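Local coordinates for protein GMP reductase (Trypanosoma brucei brucei, PDB 6JIG) that probably catalyses the irreversible NADPH-dependent deamination of GMP to IMP, and binds guanine nucleotides at its CBS domains, through which it is allosterically regulated, at residues 58-63 and 85-90; 65-70 and 227-232. The protein carries 1 engineered substitution. All coordinates share one frame; numbering follows the deposited sequence.

Contact 1 of 2, residues 58-63 and 85-90; sequences CEQRMA and CAMLRE
E59 and Q60, where helix 60-68 begins, lie against M87 and E90 of helix 81-93, joining the first two helices on the outside of a TIM barrel. The pairing illustrates how successive beta-alpha units can meet through a few long side chains, here two from each segment. E59 occupies the N-cap position, and its carbonyl O receives the first-turn bond from A63 N. Its side chain passes at a slant across the thioether of M87, with CB 3.5 Å and CG 3.6 Å from SD. The carboxylate continues past the sulfur to a different partner, OE1 being hydrogen-bonded to H76 in the loop after strand 72-75.

Q60 follows and has the larger share of the contact, its side chain crossing that of M87 at about a right angle. CG sits between the backbone N and the carbonyl carbon (chi1 64°), and a bend at chi2 (-97°) sets the amide between M87 and E90. Its two ends meet unlike surroundings: OE1 rests 3.4 Å from M87 CG, whereas NE2 faces the carboxylate of E90, a residue whose side chain also packs on V124. The buried backbone N of Q60 finds no partner. Amide and carboxylate planes stand nearly perpendicular, at 84°. The bond from Q60 NE2 to E90 OE1 is weak, 3.2 Å long and markedly bent at the hydrogen.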
loop_
_atom_site.group_PDB
_atom_site.type_symbol
_atom_site.label_atom_id
_atom_site.label_comp_id
_atom_site.label_asym_id
_atom_site.label_seq_id
_atom_site.Cartn_x
_atom_site.Cartn_y
_atom_site.Cartn_z
ATOM N N CYS A 58 27.946 -10.959 18.468
ATOM C CA CYS A 58 29.294 -11.488 18.712
ATOM C C CYS A 58 29.313 -12.596 19.767
ATOM O O CYS A 58 29.334 -12.324 20.971
ATOM C CB CYS A 58 30.250 -10.368 19.108
ATOM S SG CYS A 58 32.004 -10.959 19.166
ATOM N N GLU A 59 29.364 -13.848 19.309
ATOM C CA GLU A 59 29.853 -14.921 20.172
ATOM C C GLU A 59 31.104 -15.497 19.513
ATOM O O GLU A 59 31.786 -14.775 18.774
ATOM C CB GLU A 59 28.746 -15.947 20.443
ATOM C CG GLU A 59 27.630 -15.286 21.305
ATOM C CD GLU A 59 26.535 -16.223 21.799
ATOM O OE1 GLU A 59 25.806 -15.814 22.726
ATOM O OE2 GLU A 59 26.381 -17.340 21.266
ATOM N N GLN A 60 31.440 -16.767 19.765
ATOM C CA GLN A 60 32.775 -17.236 19.394
ATOM C C GLN A 60 32.988 -17.235 17.877
ATOM O O GLN A 60 34.089 -16.929 17.404
ATOM C CB GLN A 60 33.045 -18.625 19.994
ATOM C CG GLN A 60 32.141 -19.731 19.487
ATOM C CD GLN A 60 30.967 -19.990 20.415
ATOM O OE1 GLN A 60 30.348 -19.057 20.938
ATOM N NE2 GLN A 60 30.652 -21.261 20.623
ATOM N N ARG A 61 31.961 -17.566 17.090
ATOM C CA ARG A 61 32.182 -17.638 15.648
ATOM C C ARG A 61 32.432 -16.255 15.048
ATOM O O ARG A 61 33.273 -16.107 14.151
ATOM C CB ARG A 61 31.005 -18.327 14.956
ATOM C CG ARG A 61 31.131 -19.859 14.927
ATOM C CD ARG A 61 29.901 -20.535 14.322
ATOM N N MET A 62 31.730 -15.231 15.542
ATOM C CA MET A 62 31.956 -13.867 15.062
ATOM C C MET A 62 33.320 -13.347 15.506
ATOM O O MET A 62 34.037 -12.719 14.720
ATOM C CB MET A 62 30.843 -12.938 15.567
ATOM C CG MET A 62 31.083 -11.454 15.260
ATOM S SD MET A 62 31.022 -11.154 13.459
ATOM C CE MET A 62 29.282 -11.462 13.124
ATOM N N ALA A 63 33.685 -13.586 16.771
ATOM C CA ALA A 63 34.982 -13.139 17.273
ATOM C C ALA A 63 36.124 -13.745 16.465
ATOM O O ALA A 63 37.110 -13.065 16.159
ATOM C CB ALA A 63 35.126 -13.492 18.760
ATOM N N CYS A 85 33.460 -17.396 29.507
ATOM C CA CYS A 85 34.822 -17.924 29.462
ATOM C C CYS A 85 34.960 -19.051 28.459
ATOM O O CYS A 85 35.993 -19.172 27.790
ATOM C CB CYS A 85 35.223 -18.410 30.846
ATOM S SG CYS A 85 35.455 -17.018 31.922
ATOM N N ALA A 86 33.928 -19.887 28.343
ATOM C CA ALA A 86 33.957 -20.986 27.385
ATOM C C ALA A 86 34.016 -20.472 25.947
ATOM O O ALA A 86 34.745 -21.014 25.102
ATOM C CB ALA A 86 32.730 -21.875 27.588
ATOM N N MET A 87 33.233 -19.435 25.634
ATOM C CA MET A 87 33.335 -18.845 24.302
ATOM C C MET A 87 34.741 -18.328 24.053
ATOM O O MET A 87 35.295 -18.503 22.962
ATOM C CB MET A 87 32.329 -17.704 24.144
ATOM C CG MET A 87 30.898 -18.139 24.182
ATOM S SD MET A 87 29.864 -16.762 23.649
ATOM C CE MET A 87 30.292 -15.549 24.874
ATOM N N LEU A 88 35.327 -17.684 25.060
ATOM C CA LEU A 88 36.667 -17.133 24.923
ATOM C C LEU A 88 37.687 -18.233 24.646
ATOM O O LEU A 88 38.511 -18.117 23.730
ATOM C CB LEU A 88 37.025 -16.348 26.186
ATOM C CG LEU A 88 38.036 -15.230 25.936
ATOM C CD1 LEU A 88 37.765 -14.080 26.860
ATOM C CD2 LEU A 88 39.463 -15.756 26.132
ATOM N N ARG A 89 37.631 -19.324 25.415
ATOM C CA ARG A 89 38.562 -20.427 25.193
ATOM C C ARG A 89 38.384 -21.044 23.817
ATOM O O ARG A 89 39.359 -21.506 23.215
ATOM C CB ARG A 89 38.377 -21.491 26.272
ATOM C CG ARG A 89 38.966 -21.111 27.617
ATOM C CD ARG A 89 38.886 -22.298 28.582
ATOM N NE ARG A 89 37.511 -22.512 29.021
ATOM C CZ ARG A 89 37.029 -22.042 30.164
ATOM N NH1 ARG A 89 37.821 -21.350 30.982
ATOM N NH2 ARG A 89 35.765 -22.269 30.491
ATOM N N GLU A 90 37.155 -21.077 23.300
ATOM C CA GLU A 90 36.972 -21.590 21.942
ATOM C C GLU A 90 37.617 -20.675 20.918
ATOM O O GLU A 90 38.204 -21.151 19.934
ATOM C CB GLU A 90 35.489 -21.776 21.627
ATOM C CG GLU A 90 34.865 -22.939 22.396
ATOM C CD GLU A 90 33.454 -23.256 21.933
ATOM O OE1 GLU A 90 33.200 -23.191 20.710
ATOM O OE2 GLU A 90 32.604 -23.564 22.799
#

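Contact 2 of 2, residues 65-70 and 227-232; sequences AMAREG and GRLLVG
A67 and L229 form the centre of this contact, a single methyl set against a branched side chain. A67 CB lies 3.7 Å from L229 CD2 and equally close to L229 CB, so it meets the leucine along its flank. The same methyl approaches the backbone as well, 3.5 Å from L230 O. One residue on, R68 lays its aliphatic part over the end of the leucine: R68 CG is 4.0 Å from L229 CD1 and from L229 CD2, with the two side chains set at a slant. L229 CG stands beside its own backbone N (chi1 -65°), which directs both methyls at the helix. The R68 chain is extended from CG to NE, and NE, still 4.0 Å from L229 CD1, donates to Q95 OE1; Q95 in turn touches L229.

The setting is the TIM barrel of the IMPDH/GMPR family, in which tandem CBS domains are inserted between helix 81-93 and strand 232-235. Residues 227-232 bring the chain back from that insertion and pass the C-terminal end of helix 60-68. Backbone hydrogen bonds tie both A67 and L230 to S222, and K92 NZ of helix 81-93 holds L229 O. G70 is the first residue after the helix to leave helical angles, its positive phi of 99° belonging to a Schellman motif. On the CBS side, the R68 side chain comes within about 4 Å of those of R123 and K214, both GTP-binding residues, and lies about 6 Å from a bound GMP.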
loop_
_atom_site.group_PDB
_atom_site.type_symbol
_atom_site.label_atom_id
_atom_site.label_comp_id
_atom_site.label_asym_id
_atom_site.label_seq_id
_atom_site.Cartn_x
_atom_site.Cartn_y
_atom_site.Cartn_z
ATOM N N ALA A 65 35.965 -14.771 13.296
ATOM C CA ALA A 65 35.954 -14.201 11.956
ATOM C C ALA A 65 36.534 -12.792 11.957
ATOM O O ALA A 65 37.304 -12.430 11.061
ATOM C CB ALA A 65 34.530 -14.214 11.402
ATOM N N MET A 66 36.181 -11.985 12.956
ATOM C CA MET A 66 36.650 -10.600 12.985
ATOM C C MET A 66 38.165 -10.537 13.159
ATOM O O MET A 66 38.844 -9.750 12.493
ATOM C CB MET A 66 35.961 -9.832 14.113
ATOM C CG MET A 66 34.474 -9.582 13.898
ATOM S SD MET A 66 34.175 -8.638 12.371
ATOM C CE MET A 66 35.398 -7.328 12.492
ATOM N N ALA A 67 38.703 -11.330 14.084
ATOM C CA ALA A 67 40.153 -11.363 14.261
ATOM C C ALA A 67 40.857 -11.836 12.994
ATOM O O ALA A 67 41.934 -11.331 12.642
ATOM C CB ALA A 67 40.505 -12.261 15.451
ATOM N N ARG A 68 40.271 -12.812 12.292
ATOM C CA ARG A 68 40.888 -13.292 11.059
ATOM C C ARG A 68 40.933 -12.212 9.991
ATOM O O ARG A 68 41.859 -12.196 9.177
ATOM C CB ARG A 68 40.154 -14.525 10.533
ATOM C CG ARG A 68 40.460 -15.756 11.358
ATOM C CD ARG A 68 39.898 -17.034 10.765
ATOM N NE ARG A 68 40.356 -18.170 11.563
ATOM C CZ ARG A 68 39.722 -19.335 11.676
ATOM N NH1 ARG A 68 38.579 -19.548 11.038
ATOM N NH2 ARG A 68 40.245 -20.293 12.430
ATOM N N GLU A 69 39.949 -11.308 9.974
ATOM C CA GLU A 69 39.983 -10.187 9.049
ATOM C C GLU A 69 40.872 -9.044 9.523
ATOM O O GLU A 69 41.032 -8.065 8.791
ATOM C CB GLU A 69 38.562 -9.646 8.799
ATOM C CG GLU A 69 37.579 -10.686 8.264
ATOM C CD GLU A 69 37.939 -11.173 6.872
ATOM O OE1 GLU A 69 38.579 -10.413 6.108
ATOM O OE2 GLU A 69 37.580 -12.319 6.536
ATOM N N GLY A 70 41.444 -9.120 10.715
ATOM C CA GLY A 70 42.307 -8.058 11.179
ATOM C C GLY A 70 41.653 -7.078 12.126
ATOM O O GLY A 70 42.314 -6.116 12.542
ATOM N N GLY A 227 50.267 -16.433 18.898
ATOM C CA GLY A 227 49.724 -16.706 17.585
ATOM C C GLY A 227 48.265 -17.105 17.583
ATOM O O GLY A 227 47.780 -17.606 16.566
ATOM N N ARG A 228 47.552 -16.906 18.691
ATOM C CA ARG A 228 46.118 -17.149 18.734
ATOM C C ARG A 228 45.358 -15.857 18.423
ATOM O O ARG A 228 45.884 -14.754 18.566
ATOM C CB ARG A 228 45.693 -17.680 20.099
ATOM C CG ARG A 228 46.651 -18.736 20.703
ATOM C CD ARG A 228 46.252 -19.054 22.121
ATOM N NE ARG A 228 46.357 -17.900 23.016
ATOM C CZ ARG A 228 46.010 -17.917 24.302
ATOM N NH1 ARG A 228 45.541 -19.034 24.855
ATOM N NH2 ARG A 228 46.136 -16.828 25.046
ATOM N N LEU A 229 44.093 -16.008 18.038
ATOM C CA LEU A 229 43.287 -14.845 17.659
ATOM C C LEU A 229 43.011 -13.934 18.854
ATOM O O LEU A 229 42.705 -14.397 19.955
ATOM C CB LEU A 229 41.967 -15.306 17.038
ATOM C CG LEU A 229 42.153 -16.063 15.711
ATOM C CD1 LEU A 229 40.840 -16.713 15.266
ATOM C CD2 LEU A 229 42.675 -15.124 14.640
ATOM N N LEU A 230 43.120 -12.622 18.623
ATOM C CA LEU A 230 42.769 -11.626 19.628
ATOM C C LEU A 230 41.264 -11.605 19.862
ATOM O O LEU A 230 40.474 -11.808 18.937
ATOM C CB LEU A 230 43.199 -10.228 19.182
ATOM C CG LEU A 230 44.615 -9.671 19.279
ATOM C CD1 LEU A 230 44.523 -8.158 18.985
ATOM C CD2 LEU A 230 45.232 -9.919 20.630
ATOM N N VAL A 231 40.869 -11.335 21.100
ATOM C CA VAL A 231 39.446 -11.245 21.436
ATOM C C VAL A 231 39.287 -10.490 22.753
ATOM O O VAL A 231 40.081 -10.655 23.686
ATOM C CB VAL A 231 38.799 -12.652 21.482
ATOM C CG1 VAL A 231 39.468 -13.547 22.558
ATOM C CG2 VAL A 231 37.295 -12.548 21.708
ATOM N N GLY A 232 38.249 -9.650 22.823
ATOM C CA GLY A 232 37.897 -8.949 24.037
ATOM C C GLY A 232 36.611 -9.494 24.643
ATOM O O GLY A 232 35.919 -10.330 24.064
#

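Contacts 1 and 2 use opposite ends of helix 60-68, and their centres are 11 Å apart. Along the chain the segments alternate: 58-63, 65-70, 85-90, then, after the CBS insertion, 227-232. Helix 60-68 is thereby joined to the next helix of the barrel at its start and to the returning linker near its end. The two sites also touch directly through V231, whose CG2 lies 3.8 Å from A63 CB and whose CG1 lies 4.0 Å from L88 CG. A continuous patch thus connects the first two barrel helices with the entry to the third strand, on the side of the barrel that faces the nucleotide-binding CBS domains.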